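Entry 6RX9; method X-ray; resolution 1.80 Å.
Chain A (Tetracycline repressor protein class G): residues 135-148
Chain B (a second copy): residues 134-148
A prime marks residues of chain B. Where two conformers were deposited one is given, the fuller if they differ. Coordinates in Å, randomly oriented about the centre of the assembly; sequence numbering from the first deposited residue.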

# COMPACT_ATOMS: atom_id res chain seq x y z
N ARG A 135 3.73 9.71 8.01
CA ARG A 135 3.03 8.41 7.83
C ARG A 135 2.25 8.44 6.51
O ARG A 135 2.31 7.44 5.77
CB ARG A 135 2.16 8.10 9.05
CG ARG A 135 2.97 7.62 10.25
CD ARG A 135 2.14 7.31 11.48
NE ARG A 135 3.00 6.99 12.62
CZ ARG A 135 2.57 6.78 13.87
NH1 ARG A 135 1.28 6.86 14.16
NH2 ARG A 135 3.44 6.50 14.82
N ALA A 136 1.56 9.55 6.21
CA ALA A 136 0.74 9.73 4.99
C ALA A 136 1.62 9.57 3.74
O ALA A 136 1.17 8.89 2.79
CB ALA A 136 0.06 11.08 5.01
N VAL A 137 2.81 10.17 3.73
CA VAL A 137 3.79 10.05 2.61
C VAL A 137 4.13 8.57 2.41
O VAL A 137 4.07 8.09 1.25
CB VAL A 137 5.05 10.91 2.85
CG1 VAL A 137 6.16 10.59 1.87
CG2 VAL A 137 4.71 12.40 2.81
N SER A 138 4.47 7.86 3.49
CA SER A 138 4.82 6.41 3.47
C SER A 138 3.66 5.59 2.91
O SER A 138 3.92 4.70 2.07
CB SER A 138 5.23 5.93 4.84
OG SER A 138 6.52 6.40 5.17
N HIS A 139 2.42 5.87 3.35
CA HIS A 139 1.19 5.17 2.89
C HIS A 139 1.06 5.31 1.37
O HIS A 139 0.85 4.28 0.69
CB HIS A 139 -0.06 5.71 3.60
CG HIS A 139 -0.08 5.53 5.08
ND1 HIS A 139 0.72 4.61 5.73
CD2 HIS A 139 -0.82 6.13 6.03
CE1 HIS A 139 0.49 4.67 7.03
NE2 HIS A 139 -0.45 5.59 7.24
N TYR A 140 1.21 6.53 0.85
CA TYR A 140 1.09 6.86 -0.59
C TYR A 140 2.13 6.06 -1.39
O TYR A 140 1.77 5.43 -2.40
CB TYR A 140 1.22 8.36 -0.85
CG TYR A 140 1.32 8.71 -2.31
CD1 TYR A 140 0.23 8.59 -3.14
CD2 TYR A 140 2.53 9.10 -2.87
CE1 TYR A 140 0.32 8.87 -4.50
CE2 TYR A 140 2.63 9.39 -4.22
CZ TYR A 140 1.52 9.27 -5.04
OH TYR A 140 1.62 9.55 -6.37
N VAL A 141 3.39 6.06 -0.95
CA VAL A 141 4.52 5.40 -1.67
C VAL A 141 4.25 3.89 -1.75
O VAL A 141 4.37 3.33 -2.85
CB VAL A 141 5.88 5.70 -1.02
CG1 VAL A 141 6.98 4.82 -1.60
CG2 VAL A 141 6.25 7.17 -1.15
N VAL A 142 3.89 3.26 -0.63
CA VAL A 142 3.63 1.79 -0.57
C VAL A 142 2.49 1.46 -1.55
O VAL A 142 2.69 0.55 -2.36
CB VAL A 142 3.31 1.33 0.87
CG1 VAL A 142 2.73 -0.07 0.89
CG2 VAL A 142 4.54 1.43 1.76
N GLY A 143 1.37 2.17 -1.47
CA GLY A 143 0.22 1.96 -2.37
C GLY A 143 0.63 2.05 -3.83
O GLY A 143 0.23 1.16 -4.61
N SER A 144 1.40 3.08 -4.18
CA SER A 144 1.86 3.36 -5.57
C SER A 144 2.75 2.23 -6.09
O SER A 144 2.51 1.75 -7.22
CB SER A 144 2.57 4.69 -5.65
OG SER A 144 3.15 4.87 -6.93
N VAL A 145 3.73 1.80 -5.30
CA VAL A 145 4.74 0.79 -5.76
C VAL A 145 4.08 -0.59 -5.85
O VAL A 145 4.41 -1.33 -6.80
CB VAL A 145 6.00 0.78 -4.87
CG1 VAL A 145 6.99 -0.26 -5.37
CG2 VAL A 145 6.65 2.15 -4.81
N LEU A 146 3.17 -0.93 -4.92
CA LEU A 146 2.39 -2.20 -4.98
C LEU A 146 1.70 -2.31 -6.35
O LEU A 146 1.82 -3.37 -7.00
CB LEU A 146 1.35 -2.25 -3.85
CG LEU A 146 1.87 -2.71 -2.49
CD1 LEU A 146 0.83 -2.46 -1.41
CD2 LEU A 146 2.27 -4.18 -2.51
N GLU A 147 1.02 -1.24 -6.78
CA GLU A 147 0.26 -1.19 -8.06
C GLU A 147 1.22 -1.29 -9.25
O GLU A 147 0.93 -2.07 -10.19
CB GLU A 147 -0.59 0.08 -8.12
CG GLU A 147 -1.59 0.09 -9.27
CD GLU A 147 -2.67 1.15 -9.17
OE1 GLU A 147 -2.68 2.08 -10.00
OE2 GLU A 147 -3.51 1.05 -8.25
N GLN A 148 2.33 -0.54 -9.22
CA GLN A 148 3.34 -0.50 -10.30
C GLN A 148 3.96 -1.89 -10.48
O GLN A 148 4.07 -2.34 -11.64
CB GLN A 148 4.44 0.53 -10.00
CG GLN A 148 5.48 0.64 -11.10
CD GLN A 148 6.32 1.88 -11.00
OE1 GLN A 148 5.98 2.84 -10.32
NE2 GLN A 148 7.45 1.88 -11.70
N LEU B 134 -7.32 10.26 -9.28
CA LEU B 134 -8.12 9.07 -8.89
C LEU B 134 -7.17 7.97 -8.40
O LEU B 134 -7.42 7.42 -7.32
CB LEU B 134 -8.97 8.62 -10.08
CG LEU B 134 -10.15 9.54 -10.41
CD1 LEU B 134 -10.74 9.20 -11.77
CD2 LEU B 134 -11.21 9.46 -9.33
N ARG B 135 -6.11 7.69 -9.17
CA ARG B 135 -5.10 6.64 -8.84
C ARG B 135 -4.38 6.99 -7.52
O ARG B 135 -4.18 6.08 -6.70
CB ARG B 135 -4.06 6.50 -9.95
CG ARG B 135 -4.56 5.84 -11.23
CD ARG B 135 -3.40 5.29 -12.02
NE ARG B 135 -3.77 4.90 -13.38
CZ ARG B 135 -3.15 5.28 -14.50
NH1 ARG B 135 -3.59 4.85 -15.67
NH2 ARG B 135 -2.09 6.08 -14.46
N ALA B 136 -4.01 8.26 -7.34
CA ALA B 136 -3.27 8.75 -6.15
C ALA B 136 -4.09 8.52 -4.88
O ALA B 136 -3.52 8.03 -3.89
CB ALA B 136 -2.91 10.21 -6.32
N VAL B 137 -5.39 8.83 -4.92
CA VAL B 137 -6.31 8.60 -3.77
C VAL B 137 -6.34 7.11 -3.42
O VAL B 137 -6.22 6.77 -2.23
CB VAL B 137 -7.72 9.16 -4.05
CG1 VAL B 137 -8.75 8.64 -3.06
CG2 VAL B 137 -7.70 10.68 -4.06
N SER B 138 -6.49 6.24 -4.43
CA SER B 138 -6.52 4.77 -4.28
C SER B 138 -5.21 4.29 -3.63
O SER B 138 -5.29 3.51 -2.66
CB SER B 138 -6.76 4.08 -5.60
OG SER B 138 -6.68 2.67 -5.45
N HIS B 139 -4.07 4.76 -4.14
CA HIS B 139 -2.72 4.39 -3.62
C HIS B 139 -2.64 4.73 -2.13
O HIS B 139 -2.22 3.86 -1.34
CB HIS B 139 -1.60 5.09 -4.42
CG HIS B 139 -1.53 4.67 -5.85
ND1 HIS B 139 -0.88 5.43 -6.80
CD2 HIS B 139 -2.03 3.60 -6.49
CE1 HIS B 139 -0.96 4.82 -7.97
NE2 HIS B 139 -1.67 3.70 -7.81
N TYR B 140 -3.05 5.95 -1.75
CA TYR B 140 -3.03 6.43 -0.34
C TYR B 140 -3.92 5.53 0.52
O TYR B 140 -3.49 5.14 1.62
CB TYR B 140 -3.46 7.89 -0.24
CG TYR B 140 -3.66 8.34 1.19
CD1 TYR B 140 -2.58 8.51 2.03
CD2 TYR B 140 -4.93 8.54 1.71
CE1 TYR B 140 -2.75 8.90 3.35
CE2 TYR B 140 -5.12 8.93 3.03
CZ TYR B 140 -4.02 9.10 3.86
OH TYR B 140 -4.18 9.49 5.16
N VAL B 141 -5.13 5.20 0.05
CA VAL B 141 -6.12 4.40 0.85
C VAL B 141 -5.53 3.00 1.11
O VAL B 141 -5.57 2.57 2.27
CB VAL B 141 -7.50 4.32 0.17
CG1 VAL B 141 -8.41 3.32 0.87
CG2 VAL B 141 -8.16 5.69 0.11
N VAL B 142 -5.00 2.34 0.09
CA VAL B 142 -4.43 0.95 0.21
C VAL B 142 -3.26 0.99 1.20
O VAL B 142 -3.22 0.13 2.09
CB VAL B 142 -4.01 0.38 -1.15
CG1 VAL B 142 -3.23 -0.92 -0.99
CG2 VAL B 142 -5.20 0.16 -2.07
N GLY B 143 -2.34 1.94 1.04
CA GLY B 143 -1.18 2.11 1.93
C GLY B 143 -1.61 2.29 3.38
O GLY B 143 -1.04 1.62 4.25
N SER B 144 -2.60 3.16 3.62
CA SER B 144 -3.11 3.50 4.98
C SER B 144 -3.75 2.27 5.63
O SER B 144 -3.42 1.98 6.80
CB SER B 144 -4.08 4.66 4.92
OG SER B 144 -4.64 4.90 6.21
N VAL B 145 -4.63 1.57 4.92
CA VAL B 145 -5.40 0.43 5.49
C VAL B 145 -4.44 -0.73 5.76
O VAL B 145 -4.59 -1.38 6.81
CB VAL B 145 -6.60 0.02 4.62
CG1 VAL B 145 -7.31 -1.20 5.20
CG2 VAL B 145 -7.59 1.17 4.45
N LEU B 146 -3.46 -0.96 4.88
CA LEU B 146 -2.41 -2.01 5.08
C LEU B 146 -1.75 -1.81 6.45
O LEU B 146 -1.64 -2.80 7.20
CB LEU B 146 -1.36 -1.95 3.96
CG LEU B 146 -1.72 -2.67 2.66
CD1 LEU B 146 -0.74 -2.31 1.56
CD2 LEU B 146 -1.78 -4.18 2.86
N GLU B 147 -1.32 -0.59 6.75
CA GLU B 147 -0.60 -0.25 8.01
C GLU B 147 -1.56 -0.43 9.20
O GLU B 147 -1.13 -1.04 10.20
CB GLU B 147 -0.03 1.16 7.96
CG GLU B 147 0.85 1.51 9.15
CD GLU B 147 2.17 0.77 9.23
OE1 GLU B 147 2.49 -0.00 8.29
OE2 GLU B 147 2.89 0.96 10.23
N GLN B 148 -2.79 0.08 9.10
CA GLN B 148 -3.80 0.01 10.19
C GLN B 148 -4.08 -1.46 10.53
O GLN B 148 -4.04 -1.81 11.72
CB GLN B 148 -5.09 0.75 9.79
CG GLN B 148 -6.16 0.73 10.88
CD GLN B 148 -7.29 1.70 10.63
OE1 GLN B 148 -7.14 2.71 9.95
NE2 GLN B 148 -8.45 1.39 11.19
O HOH W 1 0.20 7.89 -7.90
O HOH W 2 -4.31 1.46 -5.42

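Both stretches are helical throughout, and their axes cross at 108° with a closest approach of 6.7 Å. That is tight for two helices. The backbones nearly touch where Tyr140 CA lies 4.1 Å from Tyr140′ CA. Glycine permits this closeness. Gly143 CA makes a CA-H...O contact with His139′ O at 3.3 Å, and Gly143′ CA does the same with His139 O at 3.2 Å. A CB on either glycine would clash with that carbonyl oxygen.

Each histidine fits as a knob into a hole on the partner helix. His139 sits among Tyr140′, Gly143′, Ser144′ and Glu147′, and His139′ sits among the matching residues of chain A. Ser144 CA packs over the face of the His139′ ring, 3.7 Å from its centroid, a CH-pi contact repeated by Ser144′ and His139.

The polar bonding is less symmetric. His139′ NE2 donates a hydrogen bond to Glu147 OE1 at 2.9 Å, nearly straight at 166°. Glu147′ turns its end away, with chi2 p rather than t. A water links Tyr140 OH to His139′ ND1, and another links Glu147 OE2 to Ser138′ OG.

Apolar contacts complete the packing. Leu146 CD1 meets Leu146′ CD1 at 3.4 Å, and Ala136 CB lies 3.9 Å from Tyr140′ CE1.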